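Local structure of major capsid protein P2 (Pseudoalteromonas phage pm2, 2VVF) at residues I32-S37 with P127-I132; I172-I177 with I257-G262; D183-Q188 with Y219-M224. The protein builds the capsid shell of a lipid-containing marine phage as a homotrimer whose subunits each carry a double jelly-roll. All coordinates share one frame; numbering follows the deposited sequence.

In the fold
A double jelly-roll repeats one pattern twice, and contacts 1 and 2 illustrate it. Each joins the two central strands of a BIDG sheet: 28-37 with 128-136 in the N-terminal jelly-roll, 171-178 with 252-263 in the C-terminal one. Their centres lie about 26 Å apart and the contacts do not touch; contact 1 is complete in the chain before contact 2 begins. Contact 3, its centre about 11 Å from that of contact 2, comes between the halves of contact 2 in sequence. Strands 171-178 and 218-222 are sheet neighbours, so contacts 2 and 3 share one sheet: contact 2 pairs strands within it, and contact 3 packs it against the opposing sheet through strand 182-189.

Contact 1 (I32-S37 with P127-I132); sequences IDLRYS and PKLSAI
Residues 32-37 and 128-132 run antiparallel at 163°, their axes 4.7 Å apart at the closest, with Asp33 paired to Ile132, Arg35 to Ser130 and Ser37 to Lys128 as hydrogen-bonded pairs. Four of the six bonds are sound, as Asp33 N to Ile132 O at 2.9 Å; the two between Ser37 and Lys128 are bent and weak. The intervening non-hydrogen-bonded pairs Leu34-Ala131 and Tyr36-Leu129 put their side chains on the opposite face. There Leu129 CD2 leans against Tyr36 CB at 3.4 Å. Tyr36 CG stands between the backbone N and the carbonyl carbon (chi1 63°), the ring leads away from 127-132, and CB meets the leucine. Leu34 reaches across with CD1, which lies 3.3 Å from Ser130 O and 4.2 Å from Leu129 CB. On the other face the touches are polar against aliphatic: Ser130 OG sits 3.5 Å from Arg35 CB, and Ser37 OG 3.3 Å from Lys128 CB. Asp33 and Ile132 cross obliquely, the carboxylate brushing the CG2 methyl. That carboxylate is held by Ser82 and Gln134 and by Gln209 of the second subunit, while the Arg35 guanidinium forms a salt bridge with Asp202 of the same neighbour, making this face part of the trimer interface. The leucine face turns into the N-terminal sandwich, where Leu129 rests on Phe118 and Ile120 of strand 114-120 and Leu34 on Ile21 of strand 18-23; strand 80-84 bonds to the far edge of strand 28-37.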
ATOM      1  N   ILE A  32       0.187  13.083  16.895  1.00 25.85           N
ATOM      2  CA  ILE A  32      -0.178  14.385  17.437  1.00 25.33           C
ATOM      3  C   ILE A  32      -0.283  15.382  16.286  1.00 28.65           C
ATOM      4  O   ILE A  32       0.712  15.699  15.630  1.00 28.00           O
ATOM      5  CB  ILE A  32       0.815  14.857  18.518  1.00 28.31           C
ATOM      6  CG1 ILE A  32       0.567  14.105  19.829  1.00 28.64           C
ATOM      7  CG2 ILE A  32       0.697  16.362  18.728  1.00 28.86           C
ATOM      8  CD1 ILE A  32       1.701  14.215  20.824  1.00 35.02           C
ATOM      9  N   ASP A  33      -1.502  15.845  16.022  1.00 25.01           N
ATOM     10  CA  ASP A  33      -1.744  16.789  14.937  1.00 24.80           C
ATOM     11  C   ASP A  33      -1.662  18.231  15.423  1.00 28.51           C
ATOM     12  O   ASP A  33      -2.492  18.680  16.211  1.00 28.06           O
ATOM     13  CB  ASP A  33      -3.101  16.519  14.281  1.00 26.53           C
ATOM     14  CG  ASP A  33      -3.280  15.063  13.887  1.00 36.36           C
ATOM     15  OD1 ASP A  33      -2.339  14.481  13.306  1.00 37.00           O
ATOM     16  OD2 ASP A  33      -4.358  14.498  14.162  1.00 42.02           O
ATOM     17  N   LEU A  34      -0.655  18.955  14.945  1.00 25.05           N
ATOM     18  CA  LEU A  34      -0.462  20.344  15.338  1.00 24.86           C
ATOM     19  C   LEU A  34      -0.937  21.312  14.260  1.00 29.15           C
ATOM     20  O   LEU A  34      -0.369  21.371  13.171  1.00 28.74           O
ATOM     21  CB  LEU A  34       1.006  20.611  15.680  1.00 24.85           C
ATOM     22  CG  LEU A  34       1.369  22.059  16.026  1.00 29.38           C
ATOM     23  CD1 LEU A  34       0.728  22.477  17.340  1.00 29.35           C
ATOM     24  CD2 LEU A  34       2.879  22.239  16.076  1.00 31.81           C
ATOM     25  N   ARG A  35      -1.979  22.070  14.578  1.00 25.98           N
ATOM     26  CA  ARG A  35      -2.526  23.053  13.653  1.00 25.84           C
ATOM     27  C   ARG A  35      -1.852  24.398  13.899  1.00 30.29           C
ATOM     28  O   ARG A  35      -1.694  24.820  15.041  1.00 29.97           O
ATOM     29  CB  ARG A  35      -4.042  23.175  13.841  1.00 25.28           C
ATOM     30  CG  ARG A  35      -4.727  24.077  12.827  1.00 31.98           C
ATOM     31  CD  ARG A  35      -6.239  24.011  12.964  1.00 36.07           C
ATOM     32  NE  ARG A  35      -6.801  22.818  12.334  1.00 40.11           N
ATOM     33  CZ  ARG A  35      -6.824  22.606  11.022  1.00 51.92           C
ATOM     34  NH1 ARG A  35      -6.312  23.504  10.193  1.00 38.81           N
ATOM     35  NH2 ARG A  35      -7.358  21.495  10.538  1.00 38.49           N
ATOM     36  N   TYR A  36      -1.437  25.059  12.824  1.00 27.29           N
ATOM     37  CA  TYR A  36      -0.755  26.342  12.936  1.00 27.18           C
ATOM     38  C   TYR A  36      -1.285  27.364  11.940  1.00 31.46           C
ATOM     39  O   TYR A  36      -1.733  27.016  10.847  1.00 31.11           O
ATOM     40  CB  TYR A  36       0.750  26.163  12.732  1.00 28.40           C
ATOM     41  CG  TYR A  36       1.116  25.651  11.354  1.00 30.20           C
ATOM     42  CD1 TYR A  36       1.262  24.289  11.113  1.00 32.09           C
ATOM     43  CD2 TYR A  36       1.292  26.528  10.290  1.00 30.91           C
ATOM     44  CE1 TYR A  36       1.583  23.816   9.850  1.00 32.73           C
ATOM     45  CE2 TYR A  36       1.609  26.062   9.024  1.00 31.77           C
ATOM     46  CZ  TYR A  36       1.756  24.707   8.809  1.00 38.74           C
ATOM     47  OH  TYR A  36       2.075  24.246   7.552  1.00 39.02           O
ATOM     48  N   SER A  37      -1.212  28.632  12.325  1.00 28.29           N
ATOM     49  CA  SER A  37      -1.651  29.733  11.478  1.00 28.19           C
ATOM     50  C   SER A  37      -1.060  31.030  12.021  1.00 32.34           C
ATOM     51  O   SER A  37      -0.812  31.151  13.221  1.00 31.94           O
ATOM     52  CB  SER A  37      -3.180  29.809  11.436  1.00 31.76           C
ATOM     53  OG  SER A  37      -3.690  30.566  12.520  1.00 41.24           O
ATOM     54  N   PRO A 127       0.826  34.206  15.423  1.00 36.62           N
ATOM     55  CA  PRO A 127       0.817  32.789  15.774  1.00 36.04           C
ATOM     56  C   PRO A 127      -0.445  32.278  16.463  1.00 38.68           C
ATOM     57  O   PRO A 127      -0.947  32.884  17.411  1.00 38.27           O
ATOM     58  CB  PRO A 127       2.027  32.650  16.704  1.00 37.82           C
ATOM     59  CG  PRO A 127       2.236  34.010  17.259  1.00 42.37           C
ATOM     60  CD  PRO A 127       1.859  34.952  16.160  1.00 38.03           C
ATOM     61  N   LYS A 128      -0.930  31.138  15.981  1.00 34.24           N
ATOM     62  CA  LYS A 128      -2.102  30.471  16.536  1.00 33.58           C
ATOM     63  C   LYS A 128      -1.844  28.973  16.425  1.00 36.16           C
ATOM     64  O   LYS A 128      -1.713  28.441  15.324  1.00 35.82           O
ATOM     65  CB  LYS A 128      -3.360  30.841  15.744  1.00 36.18           C
ATOM     66  CG  LYS A 128      -4.240  31.883  16.417  1.00 50.56           C
ATOM     67  CD  LYS A 128      -5.045  32.667  15.393  1.00 60.21           C
ATOM     68  CE  LYS A 128      -5.384  34.058  15.904  1.00 70.19           C
ATOM     69  NZ  LYS A 128      -6.539  34.650  15.175  1.00 78.95           N
ATOM     70  N   LEU A 129      -1.725  28.300  17.563  1.00 31.74           N
ATOM     71  CA  LEU A 129      -1.435  26.873  17.560  1.00 30.93           C
ATOM     72  C   LEU A 129      -2.331  26.057  18.482  1.00 33.31           C
ATOM     73  O   LEU A 129      -2.571  26.430  19.630  1.00 32.71           O
ATOM     74  CB  LEU A 129       0.035  26.622  17.905  1.00 30.96           C
ATOM     75  CG  LEU A 129       1.073  27.421  17.115  1.00 35.60           C
ATOM     76  CD1 LEU A 129       2.183  27.906  18.035  1.00 35.81           C
ATOM     77  CD2 LEU A 129       1.640  26.582  15.982  1.00 37.90           C
ATOM     78  N   SER A 130      -2.803  24.929  17.966  1.00 28.91           N
ATOM     79  CA  SER A 130      -3.643  24.011  18.724  1.00 28.20           C
ATOM     80  C   SER A 130      -3.202  22.593  18.387  1.00 30.92           C
ATOM     81  O   SER A 130      -2.568  22.364  17.356  1.00 30.48           O
ATOM     82  CB  SER A 130      -5.118  24.205  18.365  1.00 31.31           C
ATOM     83  OG  SER A 130      -5.314  24.120  16.964  1.00 39.63           O
ATOM     84  N   ALA A 131      -3.521  21.644  19.259  1.00 26.47           N
ATOM     85  CA  ALA A 131      -3.115  20.265  19.036  1.00 25.75           C
ATOM     86  C   ALA A 131      -4.211  19.247  19.324  1.00 28.50           C
ATOM     87  O   ALA A 131      -5.028  19.429  20.229  1.00 27.80           O
ATOM     88  CB  ALA A 131      -1.864  19.942  19.843  1.00 26.44           C
ATOM     89  N   ILE A 132      -4.204  18.169  18.548  1.00 24.34           N
ATOM     90  CA  ILE A 132      -5.154  17.078  18.710  1.00 23.84           C
ATOM     91  C   ILE A 132      -4.346  15.799  18.889  1.00 27.14           C
ATOM     92  O   ILE A 132      -3.319  15.612  18.239  1.00 26.60           O
ATOM     93  CB  ILE A 132      -6.104  16.972  17.501  1.00 26.96           C
ATOM     94  CG1 ILE A 132      -7.198  18.040  17.583  1.00 27.31           C
ATOM     95  CG2 ILE A 132      -6.716  15.577  17.422  1.00 27.53           C
ATOM     96  CD1 ILE A 132      -8.030  18.161  16.322  1.00 33.33           C
TER

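Contact 2 (I172-I177 with I257-G262); sequences IAAIHI and IVEYMG
His176 and Glu259 reach toward each other across the two central strands of the BIDG sheet of the C-terminal jelly-roll, which run antiparallel with axes 4.7 Å apart. The tight end of the contact is here. His176 and Ile257 form a hydrogen-bonded pair with two nearly straight backbone bonds, His176 N to Ile257 O at 2.7 Å and Ile257 N to His176 O at 2.8 Å, and their CB atoms approach to 3.9 Å. On the other face of the sheet Ile175 stands beside Val258.

Toward the other end the pairing becomes irregular. Ala173 N donates to Glu259 O and Glu259 N to Ala174 O, so that two consecutive alanines bond to one glutamate, which resembles a beta bulge. Ala173 is turned toward the partner strand, its CB 3.8 Å from Met261 SD, a sparse contact. This looser end is still buried, Met261 packing also on Phe104 and Trp143. Apolar packing on the Ile175 and Val258 face continues past the irregularity: Val258 CG1 meets Ile172 CG2 at 4.0 Å, and Ile172 runs alongside Tyr260 in the same direction, with Ile172 CG1 3.8 Å from Tyr260 CE1. Val258 CG1 also packs over one face of the tyrosine ring, toward its rim. The Tyr260 hydroxyl is hydrogen-bonded to Pro165 O.

Back at the tight end, the imidazole is gripped at both nitrogens: Thr220 is hydrogen-bonded to His176 ND1, and His176 NE2 donates to Glu259 OE2 at 2.7 Å and 175°, the oxygen lying only 2° out of the ring plane and being met on its anti side.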
ATOM      1  N   ILE A 172      20.103   2.519  13.663  1.00 24.72           N
ATOM      2  CA  ILE A 172      20.027   3.703  12.820  1.00 24.17           C
ATOM      3  C   ILE A 172      19.100   3.408  11.651  1.00 27.55           C
ATOM      4  O   ILE A 172      19.398   2.558  10.813  1.00 27.03           O
ATOM      5  CB  ILE A 172      21.412   4.159  12.333  1.00 27.09           C
ATOM      6  CG1 ILE A 172      22.275   4.596  13.518  1.00 27.33           C
ATOM      7  CG2 ILE A 172      21.270   5.297  11.329  1.00 27.55           C
ATOM      8  CD1 ILE A 172      23.688   4.972  13.133  1.00 32.86           C
ATOM      9  N   ALA A 173      17.958   4.085  11.623  1.00 23.80           N
ATOM     10  CA  ALA A 173      16.980   3.884  10.563  1.00 23.43           C
ATOM     11  C   ALA A 173      17.417   4.571   9.277  1.00 26.97           C
ATOM     12  O   ALA A 173      17.278   4.013   8.188  1.00 26.68           O
ATOM     13  CB  ALA A 173      15.612   4.391  11.000  1.00 24.14           C
ATOM     14  N   ALA A 174      17.943   5.786   9.406  1.00 23.26           N
ATOM     15  CA  ALA A 174      18.383   6.540   8.243  1.00 23.00           C
ATOM     16  C   ALA A 174      19.309   7.694   8.599  1.00 26.88           C
ATOM     17  O   ALA A 174      19.395   8.106   9.753  1.00 26.59           O
ATOM     18  CB  ALA A 174      17.182   7.050   7.463  1.00 23.71           C
ATOM     19  N   ILE A 175      19.996   8.212   7.588  1.00 23.55           N
ATOM     20  CA  ILE A 175      20.892   9.348   7.752  1.00 23.30           C
ATOM     21  C   ILE A 175      20.602  10.329   6.623  1.00 27.22           C
ATOM     22  O   ILE A 175      20.593   9.952   5.453  1.00 26.66           O
ATOM     23  CB  ILE A 175      22.367   8.913   7.744  1.00 26.30           C
ATOM     24  CG1 ILE A 175      22.659   7.979   8.919  1.00 26.58           C
ATOM     25  CG2 ILE A 175      23.281  10.129   7.785  1.00 26.90           C
ATOM     26  CD1 ILE A 175      23.936   7.177   8.755  1.00 32.31           C
ATOM     27  N   HIS A 176      20.328  11.577   6.976  1.00 24.13           N
ATOM     28  CA  HIS A 176      20.022  12.590   5.975  1.00 24.06           C
ATOM     29  C   HIS A 176      21.076  13.686   5.943  1.00 28.38           C
ATOM     30  O   HIS A 176      21.238  14.430   6.908  1.00 27.88           O
ATOM     31  CB  HIS A 176      18.642  13.200   6.230  1.00 24.79           C
ATOM     32  CG  HIS A 176      17.570  12.186   6.477  1.00 27.93           C
ATOM     33  ND1 HIS A 176      16.846  11.607   5.458  1.00 29.70           N
ATOM     34  CD2 HIS A 176      17.103  11.644   7.626  1.00 29.56           C
ATOM     35  CE1 HIS A 176      15.977  10.752   5.969  1.00 28.97           C
ATOM     36  NE2 HIS A 176      16.113  10.757   7.282  1.00 29.29           N
ATOM     37  N   ILE A 177      21.790  13.778   4.827  1.00 25.49           N
ATOM     38  CA  ILE A 177      22.817  14.797   4.655  1.00 25.47           C
ATOM     39  C   ILE A 177      22.214  16.017   3.969  1.00 29.86           C
ATOM     40  O   ILE A 177      21.875  15.975   2.785  1.00 29.23           O
ATOM     41  CB  ILE A 177      24.024  14.253   3.871  1.00 28.56           C
ATOM     42  CG1 ILE A 177      24.663  13.083   4.623  1.00 28.89           C
ATOM     43  CG2 ILE A 177      25.040  15.361   3.617  1.00 29.22           C
ATOM     44  CD1 ILE A 177      25.169  11.982   3.718  1.00 35.54           C
ATOM     45  N   ILE A 257      21.282  14.646   9.708  1.00 26.56           N
ATOM     46  CA  ILE A 257      20.171  14.151  10.511  1.00 25.85           C
ATOM     47  C   ILE A 257      20.289  12.641  10.664  1.00 28.78           C
ATOM     48  O   ILE A 257      20.355  11.916   9.673  1.00 28.42           O
ATOM     49  CB  ILE A 257      18.811  14.526   9.888  1.00 28.85           C
ATOM     50  CG1 ILE A 257      18.762  16.021   9.572  1.00 29.19           C
ATOM     51  CG2 ILE A 257      17.669  14.139  10.823  1.00 29.31           C
ATOM     52  CD1 ILE A 257      19.033  16.898  10.767  1.00 36.27           C
ATOM     53  N   VAL A 258      20.327  12.170  11.905  1.00 24.65           N
ATOM     54  CA  VAL A 258      20.426  10.740  12.169  1.00 23.99           C
ATOM     55  C   VAL A 258      19.204  10.259  12.940  1.00 27.54           C
ATOM     56  O   VAL A 258      18.944  10.711  14.054  1.00 27.03           O
ATOM     57  CB  VAL A 258      21.725  10.386  12.910  1.00 27.57           C
ATOM     58  CG1 VAL A 258      21.842   8.877  13.092  1.00 27.24           C
ATOM     59  CG2 VAL A 258      22.929  10.939  12.170  1.00 27.30           C
ATOM     60  N   GLU A 259      18.451   9.348  12.333  1.00 23.93           N
ATOM     61  CA  GLU A 259      17.263   8.794  12.968  1.00 23.52           C
ATOM     62  C   GLU A 259      17.636   7.537  13.742  1.00 27.30           C
ATOM     63  O   GLU A 259      17.749   6.453  13.170  1.00 26.86           O
ATOM     64  CB  GLU A 259      16.200   8.464  11.919  1.00 24.77           C
ATOM     65  CG  GLU A 259      15.578   9.683  11.261  1.00 33.83           C
ATOM     66  CD  GLU A 259      14.456   9.319  10.310  1.00 51.66           C
ATOM     67  OE1 GLU A 259      13.360   8.962  10.792  1.00 48.07           O
ATOM     68  OE2 GLU A 259      14.671   9.381   9.082  1.00 42.77           O
ATOM     69  N   TYR A 260      17.851   7.693  15.043  1.00 23.75           N
ATOM     70  CA  TYR A 260      18.207   6.569  15.896  1.00 23.42           C
ATOM     71  C   TYR A 260      16.945   5.849  16.356  1.00 27.04           C
ATOM     72  O   TYR A 260      15.838   6.371  16.230  1.00 26.41           O
ATOM     73  CB  TYR A 260      19.000   7.048  17.115  1.00 24.47           C
ATOM     74  CG  TYR A 260      20.405   7.507  16.799  1.00 25.97           C
ATOM     75  CD1 TYR A 260      21.448   6.596  16.700  1.00 27.79           C
ATOM     76  CD2 TYR A 260      20.694   8.856  16.627  1.00 26.65           C
ATOM     77  CE1 TYR A 260      22.736   7.015  16.425  1.00 28.52           C
ATOM     78  CE2 TYR A 260      21.979   9.282  16.351  1.00 27.39           C
ATOM     79  CZ  TYR A 260      22.993   8.359  16.250  1.00 34.29           C
ATOM     80  OH  TYR A 260      24.271   8.782  15.974  1.00 34.53           O
ATOM     81  N   MET A 261      17.125   4.651  16.900  1.00 23.79           N
ATOM     82  CA  MET A 261      16.015   3.852  17.400  1.00 23.78           C
ATOM     83  C   MET A 261      16.494   2.989  18.561  1.00 28.46           C
ATOM     84  O   MET A 261      17.619   2.492  18.552  1.00 27.77           O
ATOM     85  CB  MET A 261      15.471   2.942  16.295  1.00 26.01           C
ATOM     86  CG  MET A 261      14.686   3.651  15.209  1.00 29.47           C
ATOM     87  SD  MET A 261      14.131   2.498  13.935  1.00 33.51           S
ATOM     88  CE  MET A 261      15.602   1.505  13.711  1.00 30.12           C
ATOM     89  N   GLY A 262      15.629   2.795  19.548  1.00 25.99           N
ATOM     90  CA  GLY A 262      15.969   1.975  20.701  1.00 26.25           C
ATOM     91  C   GLY A 262      14.912   2.117  21.793  1.00 31.19           C
ATOM     92  O   GLY A 262      14.055   2.986  21.723  1.00 30.75           O
TER

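Contact 3 (D183-Q188 with Y219-M224); sequences DAVEFQ and YTIDFM
Val185 and Tyr219 meet through a CH-pi contact: the valine CG2 methyl stands 3.5 Å from the ring centroid, 9° off the normal, while Val185 CB comes down on Tyr219 CE2 at 3.4 Å. Tyr219 CG is anti to the backbone N (chi1 -168°), and the ring beyond it lies with one face to Val185; the two side chains pass one another head to tail.

The aromatic pair is edge-to-face. Phe223 directs its CZ over the centre of the Phe187 ring, with centroids 5.0 Å apart and planes inclined at 56°.

Purely aliphatic packing fills in between, as Ile221 CD1 touches Val185 CG1 at 3.8 Å and Phe187 CB at 4.4 Å.

Within 219-224, Asp222 OD1 accepts a hydrogen bond from Met224 N at 3.0 Å, an Asx turn as the chain leaves strand 218-222.

This is face-to-face packing of the two sheets of a jelly-roll, axes 8.8 Å apart. Ile177 of strand 171-178 also packs on Val185, Leu244 of strand 242-248 adjoins Phe187 and Ile221, and Met1 of the third subunit packs on both phenylalanines; the Tyr219 hydroxyl is hydrogen-bonded to Leu198 O in strand 192-199.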
ATOM      1  N   ASP A 183      27.475  15.108  -4.394  1.00 31.05           N
ATOM      2  CA  ASP A 183      27.397  14.333  -5.630  1.00 30.78           C
ATOM      3  C   ASP A 183      27.168  12.847  -5.367  1.00 33.75           C
ATOM      4  O   ASP A 183      26.304  12.220  -5.984  1.00 33.27           O
ATOM      5  CB  ASP A 183      28.681  14.507  -6.444  1.00 32.79           C
ATOM      6  CG  ASP A 183      28.821  15.899  -7.021  1.00 45.19           C
ATOM      7  OD1 ASP A 183      27.806  16.456  -7.492  1.00 46.08           O
ATOM      8  OD2 ASP A 183      29.951  16.434  -7.010  1.00 52.31           O
ATOM      9  N   ALA A 184      27.972  12.284  -4.474  1.00 29.45           N
ATOM     10  CA  ALA A 184      27.876  10.870  -4.147  1.00 28.81           C
ATOM     11  C   ALA A 184      28.295  10.634  -2.706  1.00 31.78           C
ATOM     12  O   ALA A 184      29.006  11.447  -2.115  1.00 31.24           O
ATOM     13  CB  ALA A 184      28.738  10.048  -5.093  1.00 29.48           C
ATOM     14  N   VAL A 185      27.843   9.520  -2.143  1.00 27.70           N
ATOM     15  CA  VAL A 185      28.163   9.175  -0.768  1.00 27.16           C
ATOM     16  C   VAL A 185      28.439   7.686  -0.647  1.00 30.71           C
ATOM     17  O   VAL A 185      27.921   6.881  -1.417  1.00 30.44           O
ATOM     18  CB  VAL A 185      27.043   9.614   0.204  1.00 30.85           C
ATOM     19  CG1 VAL A 185      27.374   9.188   1.633  1.00 30.51           C
ATOM     20  CG2 VAL A 185      26.822  11.119   0.120  1.00 30.60           C
ATOM     21  N   GLU A 186      29.266   7.329   0.327  1.00 27.09           N
ATOM     22  CA  GLU A 186      29.616   5.940   0.570  1.00 26.73           C
ATOM     23  C   GLU A 186      29.503   5.676   2.065  1.00 30.45           C
ATOM     24  O   GLU A 186      29.938   6.488   2.880  1.00 30.13           O
ATOM     25  CB  GLU A 186      31.048   5.672   0.096  1.00 28.10           C
ATOM     26  CG  GLU A 186      31.573   4.282   0.420  1.00 37.68           C
ATOM     27  CD  GLU A 186      33.014   4.094  -0.016  1.00 57.05           C
ATOM     28  OE1 GLU A 186      33.366   4.550  -1.123  1.00 52.32           O
ATOM     29  OE2 GLU A 186      33.798   3.497   0.752  1.00 50.75           O
ATOM     30  N   PHE A 187      28.892   4.554   2.425  1.00 26.79           N
ATOM     31  CA  PHE A 187      28.737   4.207   3.829  1.00 26.65           C
ATOM     32  C   PHE A 187      29.409   2.877   4.137  1.00 30.95           C
ATOM     33  O   PHE A 187      29.214   1.894   3.428  1.00 30.43           O
ATOM     34  CB  PHE A 187      27.259   4.154   4.221  1.00 28.31           C
ATOM     35  CG  PHE A 187      27.027   3.762   5.652  1.00 29.65           C
ATOM     36  CD1 PHE A 187      27.193   4.683   6.675  1.00 32.56           C
ATOM     37  CD2 PHE A 187      26.659   2.465   5.978  1.00 31.56           C
ATOM     38  CE1 PHE A 187      26.989   4.320   7.996  1.00 33.40           C
ATOM     39  CE2 PHE A 187      26.453   2.095   7.295  1.00 34.27           C
ATOM     40  CZ  PHE A 187      26.617   3.025   8.306  1.00 32.39           C
ATOM     41  N   GLN A 188      30.207   2.850   5.198  1.00 28.13           N
ATOM     42  CA  GLN A 188      30.895   1.627   5.579  1.00 28.18           C
ATOM     43  C   GLN A 188      30.996   1.445   7.086  1.00 32.59           C
ATOM     44  O   GLN A 188      31.001   2.413   7.846  1.00 32.15           O
ATOM     45  CB  GLN A 188      32.282   1.564   4.944  1.00 29.53           C
ATOM     46  CG  GLN A 188      33.169   2.749   5.264  1.00 43.69           C
ATOM     47  CD  GLN A 188      34.587   2.561   4.762  1.00 61.33           C
ATOM     48  OE1 GLN A 188      34.875   2.778   3.584  1.00 55.66           O
ATOM     49  NE2 GLN A 188      35.477   2.140   5.653  1.00 53.63           N
ATOM     50  N   TYR A 219      20.750  14.202   0.821  1.00 23.44           N
ATOM     51  CA  TYR A 219      21.181  12.880   0.388  1.00 22.72           C
ATOM     52  C   TYR A 219      20.770  11.923   1.496  1.00 26.15           C
ATOM     53  O   TYR A 219      21.384  11.894   2.563  1.00 25.50           O
ATOM     54  CB  TYR A 219      22.694  12.830   0.186  1.00 23.63           C
ATOM     55  CG  TYR A 219      23.170  11.590  -0.536  1.00 24.94           C
ATOM     56  CD1 TYR A 219      23.480  11.629  -1.892  1.00 26.79           C
ATOM     57  CD2 TYR A 219      23.308  10.381   0.133  1.00 25.55           C
ATOM     58  CE1 TYR A 219      23.914  10.500  -2.557  1.00 27.35           C
ATOM     59  CE2 TYR A 219      23.745   9.247  -0.522  1.00 26.35           C
ATOM     60  CZ  TYR A 219      24.047   9.311  -1.867  1.00 33.45           C
ATOM     61  OH  TYR A 219      24.482   8.184  -2.524  1.00 34.02           O
ATOM     62  N   THR A 220      19.693  11.183   1.257  1.00 22.60           N
ATOM     63  CA  THR A 220      19.159  10.265   2.251  1.00 22.27           C
ATOM     64  C   THR A 220      19.678   8.840   2.115  1.00 26.55           C
ATOM     65  O   THR A 220      19.630   8.245   1.036  1.00 26.23           O
ATOM     66  CB  THR A 220      17.617  10.290   2.264  1.00 27.91           C
ATOM     67  OG1 THR A 220      17.160  11.566   2.733  1.00 26.21           O
ATOM     68  CG2 THR A 220      17.071   9.192   3.164  1.00 25.40           C
ATOM     69  N   ILE A 221      20.155   8.295   3.230  1.00 23.24           N
ATOM     70  CA  ILE A 221      20.627   6.919   3.281  1.00 23.09           C
ATOM     71  C   ILE A 221      19.626   6.134   4.117  1.00 27.16           C
ATOM     72  O   ILE A 221      19.766   6.026   5.336  1.00 26.84           O
ATOM     73  CB  ILE A 221      22.045   6.821   3.862  1.00 26.27           C
ATOM     74  CG1 ILE A 221      23.066   7.395   2.876  1.00 26.79           C
ATOM     75  CG2 ILE A 221      22.381   5.374   4.202  1.00 26.67           C
ATOM     76  CD1 ILE A 221      24.468   7.481   3.435  1.00 33.74           C
ATOM     77  N   ASP A 222      18.586   5.638   3.455  1.00 23.69           N
ATOM     78  CA  ASP A 222      17.519   4.891   4.110  1.00 23.39           C
ATOM     79  C   ASP A 222      17.915   3.438   4.349  1.00 27.30           C
ATOM     80  O   ASP A 222      18.151   2.688   3.401  1.00 27.11           O
ATOM     81  CB  ASP A 222      16.252   4.951   3.256  1.00 25.12           C
ATOM     82  CG  ASP A 222      14.988   4.858   4.079  1.00 33.86           C
ATOM     83  OD1 ASP A 222      14.994   4.143   5.104  1.00 34.70           O
ATOM     84  OD2 ASP A 222      13.982   5.486   3.689  1.00 38.43           O
ATOM     85  N   PHE A 223      17.980   3.044   5.617  1.00 23.61           N
ATOM     86  CA  PHE A 223      18.345   1.676   5.979  1.00 23.20           C
ATOM     87  C   PHE A 223      17.107   0.816   6.216  1.00 27.46           C
ATOM     88  O   PHE A 223      17.215  -0.350   6.591  1.00 27.18           O
ATOM     89  CB  PHE A 223      19.226   1.666   7.232  1.00 24.81           C
ATOM     90  CG  PHE A 223      20.558   2.334   7.048  1.00 26.07           C
ATOM     91  CD1 PHE A 223      21.506   1.799   6.190  1.00 28.94           C
ATOM     92  CD2 PHE A 223      20.873   3.486   7.750  1.00 27.94           C
ATOM     93  CE1 PHE A 223      22.738   2.413   6.025  1.00 29.71           C
ATOM     94  CE2 PHE A 223      22.102   4.101   7.591  1.00 30.59           C
ATOM     95  CZ  PHE A 223      23.034   3.565   6.726  1.00 28.60           C
ATOM     96  N   MET A 224      15.932   1.401   6.004  1.00 24.21           N
ATOM     97  CA  MET A 224      14.673   0.688   6.201  1.00 24.03           C
ATOM     98  C   MET A 224      13.747   0.861   5.005  1.00 28.32           C
ATOM     99  O   MET A 224      12.537   1.035   5.163  1.00 27.98           O
ATOM    100  CB  MET A 224      13.971   1.185   7.470  1.00 26.23           C
ATOM    101  CG  MET A 224      14.669   0.796   8.762  1.00 29.75           C
ATOM    102  SD  MET A 224      13.581   0.912  10.192  1.00 33.72           S
ATOM    103  CE  MET A 224      12.803   2.503   9.897  1.00 30.43           C
TER